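Local atomic coordinates of anthrone oxidase-like protein (Streptomyces ambofaciens, PDB entry 5F9P), a protein that probably acts as a monooxygenase, serving as the oxygenase that cleaves a C-C bond to open ring B in atypical angucycline biosynthesis. Residues 101-109 with 139-150; 119-130 with 172-183. One frame throughout, in Å; residues are numbered along the deposited sequence.

Interaction 1: 101-109 with 139-150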
loop_
_atom_site.group_PDB
_atom_site.type_symbol
_atom_site.label_atom_id
_atom_site.label_comp_id
_atom_site.label_asym_id
_atom_site.label_seq_id
_atom_site.Cartn_x
_atom_site.Cartn_y
_atom_site.Cartn_z
ATOM N N ALA A 101 -4.981 10.969 0.939
ATOM C CA ALA A 101 -5.514 12.124 0.227
ATOM C C ALA A 101 -7.006 11.956 -0.065
ATOM O O ALA A 101 -7.762 12.926 -0.105
ATOM C CB ALA A 101 -4.728 12.381 -1.071
ATOM N N HIS A 102 -7.432 10.721 -0.269
ATOM C CA HIS A 102 -8.786 10.481 -0.728
ATOM C C HIS A 102 -9.193 9.029 -0.480
ATOM O O HIS A 102 -8.364 8.123 -0.596
ATOM C CB HIS A 102 -8.862 10.800 -2.228
ATOM C CG HIS A 102 -10.248 10.762 -2.788
ATOM N ND1 HIS A 102 -11.100 11.844 -2.737
ATOM C CD2 HIS A 102 -10.928 9.774 -3.417
ATOM C CE1 HIS A 102 -12.244 11.525 -3.317
ATOM N NE2 HIS A 102 -12.163 10.277 -3.743
ATOM N N THR A 103 -10.458 8.825 -0.127
ATOM C CA THR A 103 -11.041 7.487 -0.089
ATOM C C THR A 103 -12.355 7.452 -0.863
ATOM O O THR A 103 -13.078 8.449 -0.968
ATOM C CB THR A 103 -11.289 6.972 1.354
ATOM O OG1 THR A 103 -12.312 7.756 1.990
ATOM C CG2 THR A 103 -10.016 7.043 2.163
ATOM N N LEU A 104 -12.648 6.287 -1.413
ATOM C CA LEU A 104 -13.890 6.054 -2.108
ATOM C C LEU A 104 -14.288 4.617 -1.826
ATOM O O LEU A 104 -13.432 3.737 -1.817
ATOM C CB LEU A 104 -13.689 6.250 -3.609
ATOM C CG LEU A 104 -14.906 5.849 -4.447
ATOM C CD1 LEU A 104 -16.105 6.720 -4.086
ATOM C CD2 LEU A 104 -14.593 5.905 -5.951
ATOM N N THR A 105 -15.568 4.371 -1.557
ATOM C CA THR A 105 -16.043 2.993 -1.454
ATOM C C THR A 105 -17.183 2.766 -2.422
ATOM O O THR A 105 -17.796 3.710 -2.906
ATOM C CB THR A 105 -16.532 2.599 -0.032
ATOM O OG1 THR A 105 -17.754 3.290 0.267
ATOM C CG2 THR A 105 -15.473 2.892 1.036
ATOM N N SER A 106 -17.467 1.500 -2.688
ATOM C CA SER A 106 -18.569 1.133 -3.554
ATOM C C SER A 106 -19.889 1.772 -3.123
ATOM O O SER A 106 -20.784 1.968 -3.940
ATOM C CB SER A 106 -18.729 -0.388 -3.590
ATOM O OG SER A 106 -19.630 -0.743 -4.623
ATOM N N ASP A 107 -20.007 2.106 -1.844
ATOM C CA ASP A 107 -21.285 2.575 -1.310
ATOM C C ASP A 107 -21.287 4.047 -0.890
ATOM O O ASP A 107 -22.345 4.684 -0.818
ATOM C CB ASP A 107 -21.721 1.670 -0.153
ATOM C CG ASP A 107 -21.697 0.198 -0.536
ATOM O OD1 ASP A 107 -22.493 -0.195 -1.425
ATOM O OD2 ASP A 107 -20.876 -0.561 0.035
ATOM N N ALA A 108 -20.109 4.598 -0.632
ATOM C CA ALA A 108 -20.031 5.980 -0.183
ATOM C C ALA A 108 -18.817 6.745 -0.721
ATOM O O ALA A 108 -17.669 6.288 -0.618
ATOM C CB ALA A 108 -20.058 6.036 1.340
ATOM N N LEU A 109 -19.070 7.920 -1.284
ATOM C CA LEU A 109 -17.982 8.861 -1.529
ATOM C C LEU A 109 -17.304 9.177 -0.186
ATOM O O LEU A 109 -17.977 9.555 0.782
ATOM C CB LEU A 109 -18.510 10.143 -2.181
ATOM C CG LEU A 109 -19.070 10.055 -3.606
ATOM C CD1 LEU A 109 -17.985 9.663 -4.612
ATOM C CD2 LEU A 109 -20.240 9.083 -3.664
ATOM N N LEU A 139 -3.168 13.628 -7.882
ATOM C CA LEU A 139 -4.004 13.307 -6.735
ATOM C C LEU A 139 -5.473 13.557 -7.045
ATOM O O LEU A 139 -6.343 12.758 -6.703
ATOM C CB LEU A 139 -3.578 14.148 -5.532
ATOM C CG LEU A 139 -2.227 13.807 -4.906
ATOM C CD1 LEU A 139 -1.843 14.857 -3.861
ATOM C CD2 LEU A 139 -2.305 12.422 -4.267
ATOM N N ASP A 140 -5.753 14.692 -7.676
ATOM C CA ASP A 140 -7.121 15.006 -8.054
ATOM C C ASP A 140 -7.668 13.997 -9.053
ATOM O O ASP A 140 -8.799 13.538 -8.918
ATOM C CB ASP A 140 -7.228 16.412 -8.626
ATOM C CG ASP A 140 -8.660 16.851 -8.772
ATOM O OD1 ASP A 140 -9.297 17.128 -7.727
ATOM O OD2 ASP A 140 -9.154 16.904 -9.919
ATOM N N ALA A 141 -6.860 13.648 -10.051
ATOM C CA ALA A 141 -7.284 12.694 -11.073
ATOM C C ALA A 141 -7.580 11.315 -10.500
ATOM O O ALA A 141 -8.576 10.685 -10.885
ATOM C CB ALA A 141 -6.235 12.578 -12.195
ATOM N N LEU A 142 -6.707 10.843 -9.609
ATOM C CA LEU A 142 -6.823 9.481 -9.056
ATOM C C LEU A 142 -7.974 9.367 -8.080
ATOM O O LEU A 142 -8.636 8.338 -8.023
ATOM C CB LEU A 142 -5.526 9.052 -8.352
ATOM C CG LEU A 142 -4.351 8.672 -9.241
ATOM C CD1 LEU A 142 -3.081 8.587 -8.418
ATOM C CD2 LEU A 142 -4.650 7.342 -9.942
ATOM N N GLY A 143 -8.202 10.430 -7.308
ATOM C CA GLY A 143 -9.201 10.410 -6.260
ATOM C C GLY A 143 -10.560 10.821 -6.794
ATOM O O GLY A 143 -11.290 9.987 -7.338
ATOM N N PRO A 144 -10.908 12.108 -6.639
ATOM C CA PRO A 144 -12.198 12.635 -7.124
ATOM C C PRO A 144 -12.414 12.312 -8.598
ATOM O O PRO A 144 -13.540 12.062 -9.015
ATOM C CB PRO A 144 -12.056 14.150 -6.932
ATOM C CG PRO A 144 -11.036 14.307 -5.843
ATOM C CD PRO A 144 -10.086 13.144 -5.982
ATOM N N GLY A 145 -11.338 12.308 -9.376
ATOM C CA GLY A 145 -11.422 12.009 -10.799
ATOM C C GLY A 145 -11.981 10.632 -11.122
ATOM O O GLY A 145 -12.497 10.401 -12.226
ATOM N N GLN A 146 -11.886 9.711 -10.166
ATOM C CA GLN A 146 -12.343 8.344 -10.392
ATOM C C GLN A 146 -13.577 7.936 -9.574
ATOM O O GLN A 146 -13.727 6.781 -9.171
ATOM C CB GLN A 146 -11.194 7.361 -10.176
ATOM C CG GLN A 146 -10.008 7.640 -11.097
ATOM C CD GLN A 146 -9.051 6.471 -11.182
ATOM O OE1 GLN A 146 -8.995 5.777 -12.196
ATOM N NE2 GLN A 146 -8.282 6.255 -10.123
ATOM N N ALA A 147 -14.469 8.888 -9.343
ATOM C CA ALA A 147 -15.721 8.579 -8.670
ATOM C C ALA A 147 -16.464 7.448 -9.395
ATOM O O ALA A 147 -17.202 6.690 -8.771
ATOM C CB ALA A 147 -16.597 9.834 -8.572
ATOM N N PHE A 148 -16.256 7.317 -10.704
ATOM C CA PHE A 148 -16.965 6.297 -11.478
ATOM C C PHE A 148 -16.682 4.885 -10.966
ATOM O O PHE A 148 -17.456 3.965 -11.219
ATOM C CB PHE A 148 -16.579 6.359 -12.965
ATOM C CG PHE A 148 -15.160 5.936 -13.224
ATOM C CD1 PHE A 148 -14.127 6.865 -13.189
ATOM C CD2 PHE A 148 -14.853 4.601 -13.455
ATOM C CE1 PHE A 148 -12.808 6.472 -13.406
ATOM C CE2 PHE A 148 -13.542 4.202 -13.668
ATOM C CZ PHE A 148 -12.515 5.138 -13.642
ATOM N N LEU A 149 -15.555 4.703 -10.281
ATOM C CA LEU A 149 -15.148 3.368 -9.837
ATOM C C LEU A 149 -16.224 2.704 -8.983
ATOM O O LEU A 149 -16.431 1.501 -9.071
ATOM C CB LEU A 149 -13.834 3.426 -9.056
ATOM C CG LEU A 149 -12.512 3.590 -9.815
ATOM C CD1 LEU A 149 -11.401 3.837 -8.805
ATOM C CD2 LEU A 149 -12.218 2.365 -10.684
ATOM N N ALA A 150 -16.903 3.499 -8.161
ATOM C CA ALA A 150 -17.910 2.971 -7.242
ATOM C C ALA A 150 -19.021 2.200 -7.952
ATOM O O ALA A 150 -19.726 1.407 -7.322
ATOM C CB ALA A 150 -18.502 4.091 -6.388
HETATM O O HOH W 1 -13.765 9.337 -5.944
#
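The imidazole of H102 lies flat against the chain at G143 and P144, and both meet the same face of it. Two CH-pi contacts form there: the CA of G143 sits 3.8 Å from the centroid of the H102 ring, and P144 CD lies more nearly above it, 19° off the ring normal. With CG anti to the backbone N (chi1 -173°), the ring leaves the strand toward the point where helix 135-142 ends. The lack of a side chain at G143 lets ring and backbone meet directly, while P144 presents the apolar CH2 groups of its ring, CD foremost.

A water bridges the two segments. It bonds to H102 NE2 at 2.9 Å and donates a hydrogen bond to the carbonyl O of G143, tethering the ring's far end to the same turn that its face covers.

Leucine and alanine carbons make most of the other contacts, some of them against backbone carbonyls. L104 sends CD2 toward the 3-10 turns, 3.4 Å from Q146 O and 4.0 Å from L149 CB, and its CD1 meets the CB of A150. A150 CB also lies 3.6 Å from T105 O; alanine is small enough for the backbones to come close here. At the other end A101 CB touches L139 CD2.

Bonds within each segment set its shape. T105 OG1 accepts from the N of A108 at 2.8 Å, an ST motif where the strand turns away, and Q146 NE2 donates almost straight to L142 O (167°). A101 and H102 together face V160 in a classic beta bulge.

A helix packed on an antiparallel sheet fits the ferredoxin-like half of the dimeric alpha/beta-barrel superfamily; here the 3-10 segment 144-150 follows G143, and one chain carries all eight barrel strands.

Interaction 2: 119-130 with 172-183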
loop_
_atom_site.group_PDB
_atom_site.type_symbol
_atom_site.label_atom_id
_atom_site.label_comp_id
_atom_site.label_asym_id
_atom_site.label_seq_id
_atom_site.Cartn_x
_atom_site.Cartn_y
_atom_site.Cartn_z
ATOM N N ARG A 119 -11.274 -10.217 4.875
ATOM C CA ARG A 119 -12.148 -9.647 3.855
ATOM C C ARG A 119 -12.005 -10.338 2.506
ATOM O O ARG A 119 -12.876 -10.234 1.637
ATOM C CB ARG A 119 -11.828 -8.169 3.660
ATOM C CG ARG A 119 -11.552 -7.394 4.923
ATOM C CD ARG A 119 -11.565 -5.907 4.609
ATOM N NE ARG A 119 -12.915 -5.358 4.634
ATOM C CZ ARG A 119 -13.641 -5.037 3.563
ATOM N NH1 ARG A 119 -13.172 -5.197 2.327
ATOM N NH2 ARG A 119 -14.856 -4.545 3.738
ATOM N N ASP A 120 -10.879 -11.008 2.312
ATOM C CA ASP A 120 -10.544 -11.552 1.001
ATOM C C ASP A 120 -10.565 -10.504 -0.118
ATOM O O ASP A 120 -10.972 -10.783 -1.246
ATOM C CB ASP A 120 -11.446 -12.729 0.663
ATOM C CG ASP A 120 -11.126 -13.942 1.496
ATOM O OD1 ASP A 120 -10.020 -13.977 2.082
ATOM O OD2 ASP A 120 -11.972 -14.855 1.566
ATOM N N ASP A 121 -10.103 -9.304 0.201
ATOM C CA ASP A 121 -9.915 -8.267 -0.803
ATOM C C ASP A 121 -8.781 -8.619 -1.751
ATOM O O ASP A 121 -7.638 -8.783 -1.305
ATOM C CB ASP A 121 -9.548 -6.969 -0.107
ATOM C CG ASP A 121 -10.675 -6.436 0.743
ATOM O OD1 ASP A 121 -11.785 -6.283 0.193
ATOM O OD2 ASP A 121 -10.454 -6.177 1.948
ATOM N N TYR A 122 -9.077 -8.723 -3.047
ATOM C CA TYR A 122 -8.011 -8.720 -4.053
ATOM C C TYR A 122 -7.469 -7.289 -4.137
ATOM O O TYR A 122 -8.199 -6.349 -4.470
ATOM C CB TYR A 122 -8.495 -9.216 -5.419
ATOM C CG TYR A 122 -7.356 -9.499 -6.385
ATOM C CD1 TYR A 122 -6.610 -10.664 -6.273
ATOM C CD2 TYR A 122 -7.009 -8.587 -7.385
ATOM C CE1 TYR A 122 -5.557 -10.930 -7.129
ATOM C CE2 TYR A 122 -5.955 -8.850 -8.249
ATOM C CZ TYR A 122 -5.238 -10.030 -8.119
ATOM O OH TYR A 122 -4.180 -10.310 -8.961
ATOM N N THR A 123 -6.196 -7.118 -3.789
ATOM C CA THR A 123 -5.665 -5.781 -3.550
ATOM C C THR A 123 -4.739 -5.358 -4.667
ATOM O O THR A 123 -3.826 -6.097 -5.060
ATOM C CB THR A 123 -4.962 -5.698 -2.171
ATOM O OG1 THR A 123 -5.933 -5.926 -1.135
ATOM C CG2 THR A 123 -4.309 -4.312 -1.950
ATOM N N VAL A 124 -4.981 -4.158 -5.175
ATOM C CA VAL A 124 -4.271 -3.654 -6.349
ATOM C C VAL A 124 -3.509 -2.371 -5.999
ATOM O O VAL A 124 -4.079 -1.426 -5.460
ATOM C CB VAL A 124 -5.267 -3.414 -7.512
ATOM C CG1 VAL A 124 -4.554 -2.880 -8.761
ATOM C CG2 VAL A 124 -6.006 -4.701 -7.823
ATOM N N PHE A 125 -2.215 -2.353 -6.305
ATOM C CA PHE A 125 -1.308 -1.314 -5.826
ATOM C C PHE A 125 -0.457 -0.730 -6.960
ATOM O O PHE A 125 0.076 -1.467 -7.790
ATOM C CB PHE A 125 -0.395 -1.915 -4.748
ATOM C CG PHE A 125 0.682 -0.997 -4.273
ATOM C CD1 PHE A 125 0.392 0.045 -3.410
ATOM C CD2 PHE A 125 1.992 -1.181 -4.680
ATOM C CE1 PHE A 125 1.389 0.886 -2.965
ATOM C CE2 PHE A 125 2.985 -0.349 -4.238
ATOM C CZ PHE A 125 2.687 0.696 -3.381
ATOM N N THR A 126 -0.346 0.597 -6.987
ATOM C CA THR A 126 0.547 1.287 -7.910
ATOM C C THR A 126 1.146 2.501 -7.228
ATOM O O THR A 126 0.431 3.297 -6.621
ATOM C CB THR A 126 -0.181 1.779 -9.191
ATOM O OG1 THR A 126 -0.792 0.669 -9.857
ATOM C CG2 THR A 126 0.816 2.439 -10.144
ATOM N N VAL A 127 2.460 2.641 -7.329
ATOM C CA VAL A 127 3.116 3.875 -6.907
ATOM C C VAL A 127 3.579 4.598 -8.161
ATOM O O VAL A 127 4.329 4.028 -8.971
ATOM C CB VAL A 127 4.305 3.616 -5.958
ATOM C CG1 VAL A 127 5.197 2.527 -6.503
ATOM C CG2 VAL A 127 5.103 4.901 -5.735
ATOM N N PHE A 128 3.098 5.831 -8.335
ATOM C CA PHE A 128 3.443 6.647 -9.505
ATOM C C PHE A 128 4.451 7.712 -9.119
ATOM O O PHE A 128 4.150 8.578 -8.289
ATOM C CB PHE A 128 2.231 7.407 -10.052
ATOM C CG PHE A 128 1.017 6.553 -10.355
ATOM C CD1 PHE A 128 0.115 6.231 -9.362
ATOM C CD2 PHE A 128 0.747 6.145 -11.650
ATOM C CE1 PHE A 128 -1.019 5.475 -9.641
ATOM C CE2 PHE A 128 -0.375 5.395 -11.937
ATOM C CZ PHE A 128 -1.270 5.063 -10.931
ATOM N N PRO A 129 5.652 7.669 -9.714
ATOM C CA PRO A 129 6.497 8.861 -9.583
ATOM C C PRO A 129 5.864 9.954 -10.445
ATOM O O PRO A 129 5.450 9.673 -11.570
ATOM C CB PRO A 129 7.846 8.410 -10.164
ATOM C CG PRO A 129 7.502 7.312 -11.101
ATOM C CD PRO A 129 6.269 6.628 -10.551
ATOM N N VAL A 130 5.760 11.169 -9.919
ATOM C CA VAL A 130 5.148 12.269 -10.667
ATOM C C VAL A 130 6.045 13.498 -10.649
ATOM O O VAL A 130 6.976 13.592 -9.850
ATOM C CB VAL A 130 3.780 12.656 -10.070
ATOM C CG1 VAL A 130 2.794 11.476 -10.174
ATOM C CG2 VAL A 130 3.954 13.085 -8.638
ATOM N N ALA A 172 8.845 13.268 -6.170
ATOM C CA ALA A 172 7.455 13.243 -5.742
ATOM C C ALA A 172 6.800 11.934 -6.164
ATOM O O ALA A 172 7.157 11.356 -7.188
ATOM C CB ALA A 172 6.704 14.422 -6.328
ATOM N N PHE A 173 5.829 11.473 -5.382
ATOM C CA PHE A 173 5.116 10.257 -5.748
ATOM C C PHE A 173 3.714 10.216 -5.146
ATOM O O PHE A 173 3.431 10.877 -4.145
ATOM C CB PHE A 173 5.926 9.012 -5.347
ATOM C CG PHE A 173 6.062 8.832 -3.871
ATOM C CD1 PHE A 173 7.044 9.515 -3.160
ATOM C CD2 PHE A 173 5.213 7.981 -3.188
ATOM C CE1 PHE A 173 7.176 9.350 -1.781
ATOM C CE2 PHE A 173 5.332 7.806 -1.812
ATOM C CZ PHE A 173 6.310 8.493 -1.107
ATOM N N VAL A 174 2.823 9.461 -5.781
ATOM C CA VAL A 174 1.487 9.248 -5.235
ATOM C C VAL A 174 1.181 7.779 -5.380
ATOM O O VAL A 174 1.859 7.068 -6.124
ATOM C CB VAL A 174 0.400 10.060 -5.940
ATOM C CG1 VAL A 174 0.713 11.538 -5.865
ATOM C CG2 VAL A 174 0.255 9.611 -7.385
ATOM N N ILE A 175 0.166 7.317 -4.663
ATOM C CA ILE A 175 -0.110 5.892 -4.623
ATOM C C ILE A 175 -1.583 5.652 -4.775
ATOM O O ILE A 175 -2.407 6.388 -4.219
ATOM C CB ILE A 175 0.372 5.261 -3.289
ATOM C CG1 ILE A 175 1.891 5.126 -3.299
ATOM C CG2 ILE A 175 -0.307 3.899 -3.049
ATOM C CD1 ILE A 175 2.484 4.780 -1.951
ATOM N N SER A 176 -1.903 4.626 -5.555
ATOM C CA SER A 176 -3.263 4.158 -5.722
ATOM C C SER A 176 -3.374 2.783 -5.066
ATOM O O SER A 176 -2.627 1.870 -5.422
ATOM C CB SER A 176 -3.567 4.017 -7.219
ATOM O OG SER A 176 -4.843 3.440 -7.409
ATOM N N TYR A 177 -4.298 2.627 -4.126
ATOM C CA TYR A 177 -4.465 1.350 -3.420
ATOM C C TYR A 177 -5.951 1.003 -3.448
ATOM O O TYR A 177 -6.757 1.700 -2.841
ATOM C CB TYR A 177 -3.956 1.496 -1.977
ATOM C CG TYR A 177 -4.122 0.290 -1.068
ATOM C CD1 TYR A 177 -5.334 0.020 -0.452
ATOM C CD2 TYR A 177 -3.050 -0.564 -0.809
ATOM C CE1 TYR A 177 -5.483 -1.081 0.395
ATOM C CE2 TYR A 177 -3.185 -1.655 0.028
ATOM C CZ TYR A 177 -4.400 -1.911 0.631
ATOM O OH TYR A 177 -4.525 -3.004 1.470
ATOM N N SER A 178 -6.317 -0.043 -4.188
ATOM C CA SER A 178 -7.718 -0.411 -4.356
ATOM C C SER A 178 -8.038 -1.863 -3.965
ATOM O O SER A 178 -7.167 -2.738 -3.988
ATOM C CB SER A 178 -8.209 -0.108 -5.785
ATOM O OG SER A 178 -7.486 -0.804 -6.791
ATOM N N GLN A 179 -9.300 -2.096 -3.608
ATOM C CA GLN A 179 -9.799 -3.417 -3.227
ATOM C C GLN A 179 -10.886 -3.912 -4.187
ATOM O O GLN A 179 -11.777 -3.149 -4.577
ATOM C CB GLN A 179 -10.381 -3.373 -1.814
ATOM C CG GLN A 179 -9.392 -2.949 -0.744
ATOM C CD GLN A 179 -10.054 -2.794 0.613
ATOM O OE1 GLN A 179 -11.189 -2.328 0.711
ATOM N NE2 GLN A 179 -9.352 -3.201 1.663
ATOM N N TRP A 180 -10.826 -5.200 -4.528
ATOM C CA TRP A 180 -11.709 -5.791 -5.524
ATOM C C TRP A 180 -12.287 -7.129 -5.021
ATOM O O TRP A 180 -11.722 -7.746 -4.112
ATOM C CB TRP A 180 -10.926 -5.992 -6.829
ATOM C CG TRP A 180 -10.445 -4.693 -7.413
ATOM C CD1 TRP A 180 -9.316 -3.991 -7.073
ATOM C CD2 TRP A 180 -11.091 -3.943 -8.441
ATOM N NE1 TRP A 180 -9.226 -2.844 -7.833
ATOM C CE2 TRP A 180 -10.314 -2.785 -8.669
ATOM C CE3 TRP A 180 -12.265 -4.131 -9.185
ATOM C CZ2 TRP A 180 -10.667 -1.825 -9.615
ATOM C CZ3 TRP A 180 -12.617 -3.170 -10.129
ATOM C CH2 TRP A 180 -11.816 -2.035 -10.333
ATOM N N ASP A 181 -13.408 -7.566 -5.602
ATOM C CA ASP A 181 -14.046 -8.822 -5.197
ATOM C C ASP A 181 -13.150 -10.011 -5.444
ATOM O O ASP A 181 -13.191 -10.991 -4.705
ATOM C CB ASP A 181 -15.355 -9.061 -5.962
ATOM C CG ASP A 181 -16.507 -8.239 -5.426
ATOM O OD1 ASP A 181 -16.354 -7.676 -4.325
ATOM O OD2 ASP A 181 -17.568 -8.165 -6.103
ATOM N N SER A 182 -12.374 -9.938 -6.518
ATOM C CA SER A 182 -11.587 -11.069 -6.970
ATOM C C SER A 182 -10.559 -10.644 -8.005
ATOM O O SER A 182 -10.638 -9.548 -8.555
ATOM C CB SER A 182 -12.502 -12.118 -7.598
ATOM O OG SER A 182 -13.176 -11.587 -8.727
ATOM N N LYS A 183 -9.597 -11.527 -8.265
ATOM C CA LYS A 183 -8.646 -11.347 -9.351
ATOM C C LYS A 183 -9.431 -11.135 -10.650
ATOM O O LYS A 183 -9.109 -10.265 -11.464
ATOM C CB LYS A 183 -7.766 -12.597 -9.461
ATOM C CG LYS A 183 -6.575 -12.510 -10.417
ATOM C CD LYS A 183 -5.674 -13.715 -10.179
ATOM C CE LYS A 183 -4.266 -13.470 -10.640
ATOM N NZ LYS A 183 -4.185 -13.588 -12.129
HETATM O O HOH W 2 -13.295 -12.181 -1.933
HETATM O O HOH W 3 -6.718 -4.653 1.032
HETATM O O HOH W 4 -5.000 0.569 -7.387
#
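Y122 lays its ring over the start of the helix at K183, beside an antiparallel pair of neighbouring strands, 122-130 and 172-180, in the eight-stranded barrel. K183 CA stands 3.5 Å from the centroid of the Y122 ring and only 3° off its normal, a nearly ideal CH-pi contact. The ring reaches there because CG is anti to the backbone N (chi1 -168°); the lysine's aliphatic chain then runs on past the phenol, whose OH bonds to T220.

At the same end the carboxylate of D121 and the amide of Q179 stack with planes 21° apart. Separate partners hold the two flat groups: D121 OD1 forms salt bridges with R119 NH1, 2.8 Å from it, and with R156, whereas Q179 NE2 bonds to E114 O.

On the face carrying T123, F125 and I175, methyls meet rings obliquely. T123 CG2 lies 3.5 Å from Y177 CE2, and I175 CG2 is equally close to F125 CE1 at 3.5 Å. Branched residues suit a strand and here offer compact methyls to the broad aromatics. The hydroxyls of T123 and Y177 share a water that also accepts from Q179 NE2; Y177 OH bonds further to H49.

On the opposite face, which carries V124, F128, S176 and W180, V124 CG2 approaches W180 CD1 at 3.5 Å, while F128 turns its edge to S176, with S176 CB near the ring plane. S176 OG bonds to H158 and to a glycerol, probably from the crystallisation liquor.

Backbone hydrogen bonds knit the ladder from Y122-W180 onward. S178 suits its place by serving two polar groups: a water that donates to V124 O and also reaches S176 OG bonds to its hydroxyl, and W180 NE1 donates to S178 OG at 2.9 Å.

In the fold
The two interactions lie about 13 Å apart, centre to centre, and interlock along the chain: 101-109, 119-130, 139-150 and 172-183 follow in order, so their segments alternate. Both reach the same antiparallel barrel, in which strand 155-167 separates strand 172-180 from strand 92-105. Strand 122-130 of interaction 2 is followed in the chain, after a short connection, by helix 135-142 of interaction 1, which folds back over the sheet. There they touch: L139 CD2 packs 3.5 Å from V174 CG1, and L142 meets both V174 and F128. Q146 and S176 each bind glycerol and each contact H158, consistent with a pocket between the helical layer and this sheet.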